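Local coordinates for UPF0311 protein CA_C3321 (Clostridium acetobutylicum ATCC 824, PDB 3G7G), which is of unknown function but belongs to the UPF0311 (DUF3237) family and folds into a closed antiparallel beta-barrel of the allene oxide cyclase-like barrel clan, at residues Ser16-Thr20 with Asn149-Lys153; Gly58-Ser62 with Leu73-Tyr77. All blocks are in the same frame, centred on the assembly; numbering follows the deposited sequence.

Interaction 1: residues Ser16-Thr20 with Asn149-Lys153; sequences SITIT and NVLLK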
ATOM      1  N   SER A  16       7.694 -22.560   9.361  1.00 29.96           N
ATOM      2  CA  SER A  16       7.786 -22.747   7.923  1.00 31.23           C
ATOM      3  C   SER A  16       6.422 -23.070   7.392  1.00 30.96           C
ATOM      4  O   SER A  16       5.562 -23.582   8.120  1.00 29.44           O
ATOM      5  CB  SER A  16       8.669 -23.946   7.608  1.00 31.66           C
ATOM      6  OG  SER A  16       9.952 -23.762   8.162  1.00 35.79           O
ATOM      7  N   ILE A  17       6.235 -22.832   6.108  1.00 31.49           N
ATOM      8  CA  ILE A  17       5.052 -23.340   5.420  1.00 31.96           C
ATOM      9  C   ILE A  17       5.527 -24.006   4.144  1.00 32.45           C
ATOM     10  O   ILE A  17       6.325 -23.429   3.422  1.00 32.37           O
ATOM     11  CB  ILE A  17       4.029 -22.232   5.100  1.00 31.71           C
ATOM     12  CG1 ILE A  17       3.738 -21.395   6.342  1.00 31.99           C
ATOM     13  CG2 ILE A  17       2.729 -22.839   4.583  1.00 32.44           C
ATOM     14  CD1 ILE A  17       2.729 -20.274   6.131  1.00 30.06           C
ATOM     15  N   THR A  18       5.073 -25.237   3.893  1.00 32.90           N
ATOM     16  CA  THR A  18       5.260 -25.848   2.582  1.00 33.33           C
ATOM     17  C   THR A  18       3.928 -25.780   1.857  1.00 33.26           C
ATOM     18  O   THR A  18       2.942 -26.319   2.335  1.00 32.47           O
ATOM     19  CB  THR A  18       5.755 -27.281   2.688  1.00 33.63           C
ATOM     20  OG1 THR A  18       6.958 -27.286   3.445  1.00 35.10           O
ATOM     21  CG2 THR A  18       6.042 -27.859   1.308  1.00 33.10           C
ATOM     22  N   ILE A  19       3.917 -25.103   0.718  1.00 33.22           N
ATOM     23  CA  ILE A  19       2.710 -24.819  -0.028  1.00 33.77           C
ATOM     24  C   ILE A  19       2.681 -25.543  -1.370  1.00 33.31           C
ATOM     25  O   ILE A  19       3.651 -25.508  -2.110  1.00 33.75           O
ATOM     26  CB  ILE A  19       2.623 -23.291  -0.342  1.00 33.72           C
ATOM     27  CG1 ILE A  19       2.382 -22.492   0.932  1.00 35.51           C
ATOM     28  CG2 ILE A  19       1.510 -23.004  -1.298  1.00 33.50           C
ATOM     29  CD1 ILE A  19       2.580 -20.994   0.762  1.00 35.71           C
ATOM     30  N   THR A  20       1.540 -26.143  -1.688  1.00 33.27           N
ATOM     31  CA  THR A  20       1.253 -26.666  -3.004  1.00 33.75           C
ATOM     32  C   THR A  20       0.433 -25.613  -3.738  1.00 33.54           C
ATOM     33  O   THR A  20      -0.572 -25.128  -3.238  1.00 32.89           O
ATOM     34  CB  THR A  20       0.455 -27.993  -2.912  1.00 34.05           C
ATOM     35  OG1 THR A  20       1.176 -28.939  -2.106  1.00 34.22           O
ATOM     36  CG2 THR A  20       0.204 -28.606  -4.270  1.00 32.31           C
ATOM     37  N   ASN A 149       6.734 -27.700  -4.781  1.00 51.72           N
ATOM     38  CA  ASN A 149       6.199 -26.825  -3.738  1.00 50.59           C
ATOM     39  C   ASN A 149       6.922 -25.486  -3.673  1.00 49.51           C
ATOM     40  O   ASN A 149       7.934 -25.305  -4.339  1.00 49.49           O
ATOM     41  CB  ASN A 149       6.352 -27.503  -2.385  1.00 51.12           C
ATOM     42  CG  ASN A 149       5.445 -28.682  -2.239  1.00 52.97           C
ATOM     43  OD1 ASN A 149       4.222 -28.556  -2.414  1.00 54.92           O
ATOM     44  ND2 ASN A 149       6.024 -29.854  -1.961  1.00 54.53           N
ATOM     45  N   VAL A 150       6.411 -24.552  -2.866  1.00 47.41           N
ATOM     46  CA  VAL A 150       7.258 -23.469  -2.373  1.00 45.58           C
ATOM     47  C   VAL A 150       7.440 -23.653  -0.870  1.00 43.53           C
ATOM     48  O   VAL A 150       6.487 -23.930  -0.157  1.00 43.15           O
ATOM     49  CB  VAL A 150       6.765 -22.057  -2.787  1.00 45.85           C
ATOM     50  CG1 VAL A 150       5.308 -21.841  -2.471  1.00 47.03           C
ATOM     51  CG2 VAL A 150       7.632 -20.957  -2.150  1.00 45.71           C
ATOM     52  N   LEU A 151       8.689 -23.586  -0.424  1.00 41.57           N
ATOM     53  CA  LEU A 151       9.051 -23.680   0.991  1.00 40.25           C
ATOM     54  C   LEU A 151       9.279 -22.265   1.477  1.00 38.46           C
ATOM     55  O   LEU A 151      10.102 -21.552   0.915  1.00 37.89           O
ATOM     56  CB  LEU A 151      10.339 -24.500   1.184  1.00 40.24           C
ATOM     57  CG  LEU A 151      10.867 -24.640   2.624  1.00 41.69           C
ATOM     58  CD1 LEU A 151       9.818 -25.304   3.535  1.00 41.50           C
ATOM     59  CD2 LEU A 151      12.231 -25.416   2.714  1.00 41.25           C
ATOM     60  N   LEU A 152       8.537 -21.856   2.498  1.00 36.41           N
ATOM     61  CA  LEU A 152       8.701 -20.549   3.115  1.00 35.36           C
ATOM     62  C   LEU A 152       9.183 -20.726   4.525  1.00 34.01           C
ATOM     63  O   LEU A 152       8.584 -21.469   5.269  1.00 34.87           O
ATOM     64  CB  LEU A 152       7.371 -19.817   3.146  1.00 35.50           C
ATOM     65  CG  LEU A 152       6.644 -19.707   1.815  1.00 35.99           C
ATOM     66  CD1 LEU A 152       5.170 -19.389   2.079  1.00 33.95           C
ATOM     67  CD2 LEU A 152       7.342 -18.661   0.959  1.00 36.05           C
ATOM     68  N   LYS A 153      10.279 -20.079   4.878  1.00 32.55           N
ATOM     69  CA  LYS A 153      10.774 -20.030   6.248  1.00 31.98           C
ATOM     70  C   LYS A 153      10.638 -18.606   6.770  1.00 30.32           C
ATOM     71  O   LYS A 153      11.128 -17.669   6.141  1.00 29.51           O
ATOM     72  CB  LYS A 153      12.235 -20.467   6.317  1.00 32.33           C
ATOM     73  CG  LYS A 153      12.399 -21.961   6.384  1.00 34.99           C
ATOM     74  CD  LYS A 153      13.764 -22.459   5.839  1.00 35.55           C
ATOM     75  CE  LYS A 153      14.090 -23.849   6.425  1.00 37.12           C
ATOM     76  NZ  LYS A 153      15.011 -24.700   5.598  1.00 39.60           N
TER
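Ile19 meets both Val150 and Leu152 on the more buried face of a two-strand antiparallel pairing. Its CB packs 3.7 Å from CG1 of Val150, and these two branched side chains lie side by side, pointing the same way. Leu152 instead slants across Ile19, and the meeting is methyl against methyl: Ile19 CD1 and Leu152 CD1 are only 3.3 Å apart, closer than ordinary van der Waals contact. Ile19 CG1 stands anti to the carbonyl carbon (chi1 -69°), with CD1 extended beyond it to meet that methyl. Four backbone hydrogen bonds fix this register, two within the Ile17-Leu152 pair and two within the Ile19-Val150 pair, such as Ile19 N to Val150 O at 3.0 Å. The pairing joins the first and last strands of the eight-stranded sheet, 11-30 and 150-157, and so closes the barrel. On the other face, the first two torsions of Leu151 (chi1 178°, chi2 59°) together place CD1 3.5 Å from Thr18 OG1. Ser16 OG rests beside the aliphatic CG of Lys153, also at 3.5 Å. Beyond the pair, Leu152 continues onto Cys141 and Ala143 of strand 139-144, while Ile17 reaches Val46 of strand 34-47.

Interaction 2: residues Gly58-Ser62 with Leu73-Tyr77; sequences GGIDS and LSARY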
ATOM      1  N   GLY A  58      -8.776 -20.051  -0.335  1.00 28.84           N
ATOM      2  CA  GLY A  58      -8.884 -18.642  -0.733  1.00 28.95           C
ATOM      3  C   GLY A  58      -7.593 -17.947  -1.105  1.00 28.68           C
ATOM      4  O   GLY A  58      -7.615 -16.785  -1.445  1.00 27.57           O
ATOM      5  N   GLY A  59      -6.479 -18.671  -1.022  1.00 28.62           N
ATOM      6  CA  GLY A  59      -5.154 -18.106  -1.185  1.00 28.29           C
ATOM      7  C   GLY A  59      -4.765 -17.919  -2.633  1.00 28.22           C
ATOM      8  O   GLY A  59      -4.915 -18.815  -3.471  1.00 28.53           O
ATOM      9  N   ILE A  60      -4.271 -16.732  -2.932  1.00 27.04           N
ATOM     10  CA  ILE A  60      -3.773 -16.402  -4.251  1.00 27.08           C
ATOM     11  C   ILE A  60      -2.468 -15.607  -4.121  1.00 26.49           C
ATOM     12  O   ILE A  60      -2.390 -14.685  -3.303  1.00 25.40           O
ATOM     13  CB  ILE A  60      -4.785 -15.530  -4.997  1.00 26.11           C
ATOM     14  CG1 ILE A  60      -5.985 -16.378  -5.432  1.00 28.16           C
ATOM     15  CG2 ILE A  60      -4.126 -14.858  -6.202  1.00 26.96           C
ATOM     16  CD1 ILE A  60      -5.671 -17.337  -6.618  1.00 29.05           C
ATOM     17  N   ASP A  61      -1.458 -15.976  -4.906  1.00 27.11           N
ATOM     18  CA  ASP A  61      -0.295 -15.130  -5.122  1.00 26.90           C
ATOM     19  C   ASP A  61      -0.439 -14.359  -6.449  1.00 26.85           C
ATOM     20  O   ASP A  61      -0.496 -14.950  -7.525  1.00 27.62           O
ATOM     21  CB  ASP A  61       0.992 -15.943  -5.115  1.00 28.36           C
ATOM     22  CG  ASP A  61       2.243 -15.065  -4.968  1.00 30.31           C
ATOM     23  OD1 ASP A  61       2.105 -13.817  -4.993  1.00 42.24           O
ATOM     24  OD2 ASP A  61       3.366 -15.603  -4.839  1.00 40.59           O
ATOM     25  N   SER A  62      -0.573 -13.043  -6.361  1.00 26.04           N
ATOM     26  CA  SER A  62      -0.579 -12.198  -7.523  1.00 25.67           C
ATOM     27  C   SER A  62       0.861 -11.775  -7.835  1.00 25.72           C
ATOM     28  O   SER A  62       1.522 -11.161  -7.012  1.00 24.60           O
ATOM     29  CB  SER A  62      -1.448 -10.993  -7.296  1.00 25.72           C
ATOM     30  OG  SER A  62      -1.558 -10.276  -8.494  1.00 25.23           O
ATOM     31  N   LEU A  73       6.048 -10.287  -6.127  1.00 27.52           N
ATOM     32  CA  LEU A  73       5.058 -11.203  -5.581  1.00 27.34           C
ATOM     33  C   LEU A  73       4.242 -10.560  -4.466  1.00 26.01           C
ATOM     34  O   LEU A  73       4.802  -9.891  -3.604  1.00 24.93           O
ATOM     35  CB  LEU A  73       5.782 -12.422  -4.972  1.00 27.36           C
ATOM     36  CG  LEU A  73       6.666 -13.147  -5.985  1.00 29.62           C
ATOM     37  CD1 LEU A  73       8.064 -13.186  -5.501  1.00 29.73           C
ATOM     38  CD2 LEU A  73       6.160 -14.571  -6.289  1.00 31.23           C
ATOM     39  N   SER A  74       2.927 -10.789  -4.489  1.00 25.85           N
ATOM     40  CA  SER A  74       2.026 -10.368  -3.414  1.00 25.29           C
ATOM     41  C   SER A  74       0.981 -11.433  -3.171  1.00 24.54           C
ATOM     42  O   SER A  74       0.017 -11.577  -3.950  1.00 24.73           O
ATOM     43  CB  SER A  74       1.390  -9.022  -3.739  1.00 25.31           C
ATOM     44  OG  SER A  74       0.624  -8.520  -2.619  1.00 26.91           O
ATOM     45  N   ALA A  75       1.163 -12.188  -2.104  1.00 23.14           N
ATOM     46  CA  ALA A  75       0.254 -13.309  -1.727  1.00 23.18           C
ATOM     47  C   ALA A  75      -0.682 -12.964  -0.574  1.00 23.09           C
ATOM     48  O   ALA A  75      -0.286 -12.284   0.355  1.00 24.28           O
ATOM     49  CB  ALA A  75       1.071 -14.611  -1.375  1.00 22.10           C
ATOM     50  N   ARG A  76      -1.953 -13.343  -0.690  1.00 22.23           N
ATOM     51  CA  ARG A  76      -2.894 -13.176   0.386  1.00 22.63           C
ATOM     52  C   ARG A  76      -3.532 -14.504   0.636  1.00 23.49           C
ATOM     53  O   ARG A  76      -4.228 -15.048  -0.256  1.00 23.35           O
ATOM     54  CB  ARG A  76      -3.996 -12.209   0.022  1.00 21.67           C
ATOM     55  CG  ARG A  76      -3.532 -10.833  -0.304  1.00 22.38           C
ATOM     56  CD  ARG A  76      -4.699 -10.029  -0.814  1.00 21.49           C
ATOM     57  NE  ARG A  76      -4.406  -8.620  -0.780  1.00 22.18           N
ATOM     58  CZ  ARG A  76      -5.211  -7.677  -1.215  1.00 22.38           C
ATOM     59  NH1 ARG A  76      -6.366  -7.996  -1.735  1.00 23.67           N
ATOM     60  NH2 ARG A  76      -4.851  -6.402  -1.120  1.00 25.36           N
ATOM     61  N   TYR A  77      -3.323 -15.002   1.850  1.00 23.65           N
ATOM     62  CA  TYR A  77      -3.857 -16.270   2.297  1.00 23.51           C
ATOM     63  C   TYR A  77      -3.866 -16.313   3.824  1.00 23.75           C
ATOM     64  O   TYR A  77      -3.457 -15.355   4.476  1.00 24.09           O
ATOM     65  CB  TYR A  77      -3.034 -17.411   1.706  1.00 25.11           C
ATOM     66  CG  TYR A  77      -1.568 -17.408   2.060  1.00 24.45           C
ATOM     67  CD1 TYR A  77      -1.077 -18.194   3.093  1.00 27.18           C
ATOM     68  CD2 TYR A  77      -0.664 -16.664   1.330  1.00 27.18           C
ATOM     69  CE1 TYR A  77       0.276 -18.198   3.397  1.00 27.38           C
ATOM     70  CE2 TYR A  77       0.679 -16.642   1.649  1.00 26.93           C
ATOM     71  CZ  TYR A  77       1.151 -17.417   2.671  1.00 27.24           C
ATOM     72  OH  TYR A  77       2.510 -17.404   2.961  1.00 27.76           O
TER
HETATM   73  O   HOH W   1      -6.356 -14.484  -1.849  1.00 28.50           O
HETATM   74  O   HOH W   2      -3.343 -11.977  -3.988  1.00 24.21           O
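Asp61 lays its carboxylate across the partner strand, over Leu73, Ser74 and Ala75. With CG anti to the backbone N (chi1 -165°), the group is brought alongside 73-77: CG comes 3.8 Å from the Ala75 methyl, and OD2 approaches Leu73 CD2 at 3.3 Å, the leucine side chain running aslant to the aspartate. OD1 lies 3.2 Å from Ser74 N, and OD2 takes a hydrogen bond from Gln63 NE2. Tyr77 has its CG between the backbone N and the carbonyl carbon (chi1 59°), which leans the ring off the strand so that the Ala75 methyl sits at the ring edge, in its plane. Its CB packs 3.7 Å from CA of Gly59, where the lack of a side chain leaves room for this approach. The backbones form two hydrogen-bonded pairs, Ile60-Arg76 and Ser62-Ser74; Ser62 N reaches Ser74 O at 2.9 Å from above the carbonyl plane. A water donates to both Gly58 O and Arg76 O and so bridges the two segments beside the Ile60-Arg76 pair. On the Ile60 face the polar ends turn to other partners: Ser74 OG and Arg76 NH2 bond Arg76 NH2 and Ser74 OG of the second subunit, respectively, Ser62 OG bonds Tyr88 OH of that subunit, and Arg76 NE also makes a salt bridge to Glu90 OE2 of its own chain. The two segments belong to the beta hairpin of strands 53-65 and 71-81, flanked in the barrel by strand 34-47 beside Gly59 and Asp61 and by strand 86-96 beside Leu73, Ala75 and Tyr77.

How the interactions relate
Both contacts are antiparallel strand pairings in one barrel, but interaction 1 closes it between the chain's first and last strands, whereas interaction 2 lies within a local hairpin in the part of the chain that interaction 1 encloses. They meet at Tyr77, whose OH lies 3.4 Å from Leu152 CD1, so the tyrosine ring of 73-77 packs against the aliphatic cluster of 16-20 and 149-153. Both are partly buried. Interaction 1 is chiefly aliphatic on its more buried side, that of Ile17, Ile19 and Leu152, and touches no other subunit. Interaction 2 has less hydrocarbon packing across its strands, with more carboxylate and water contacts, and its Ile60 and Arg76 side faces a second subunit.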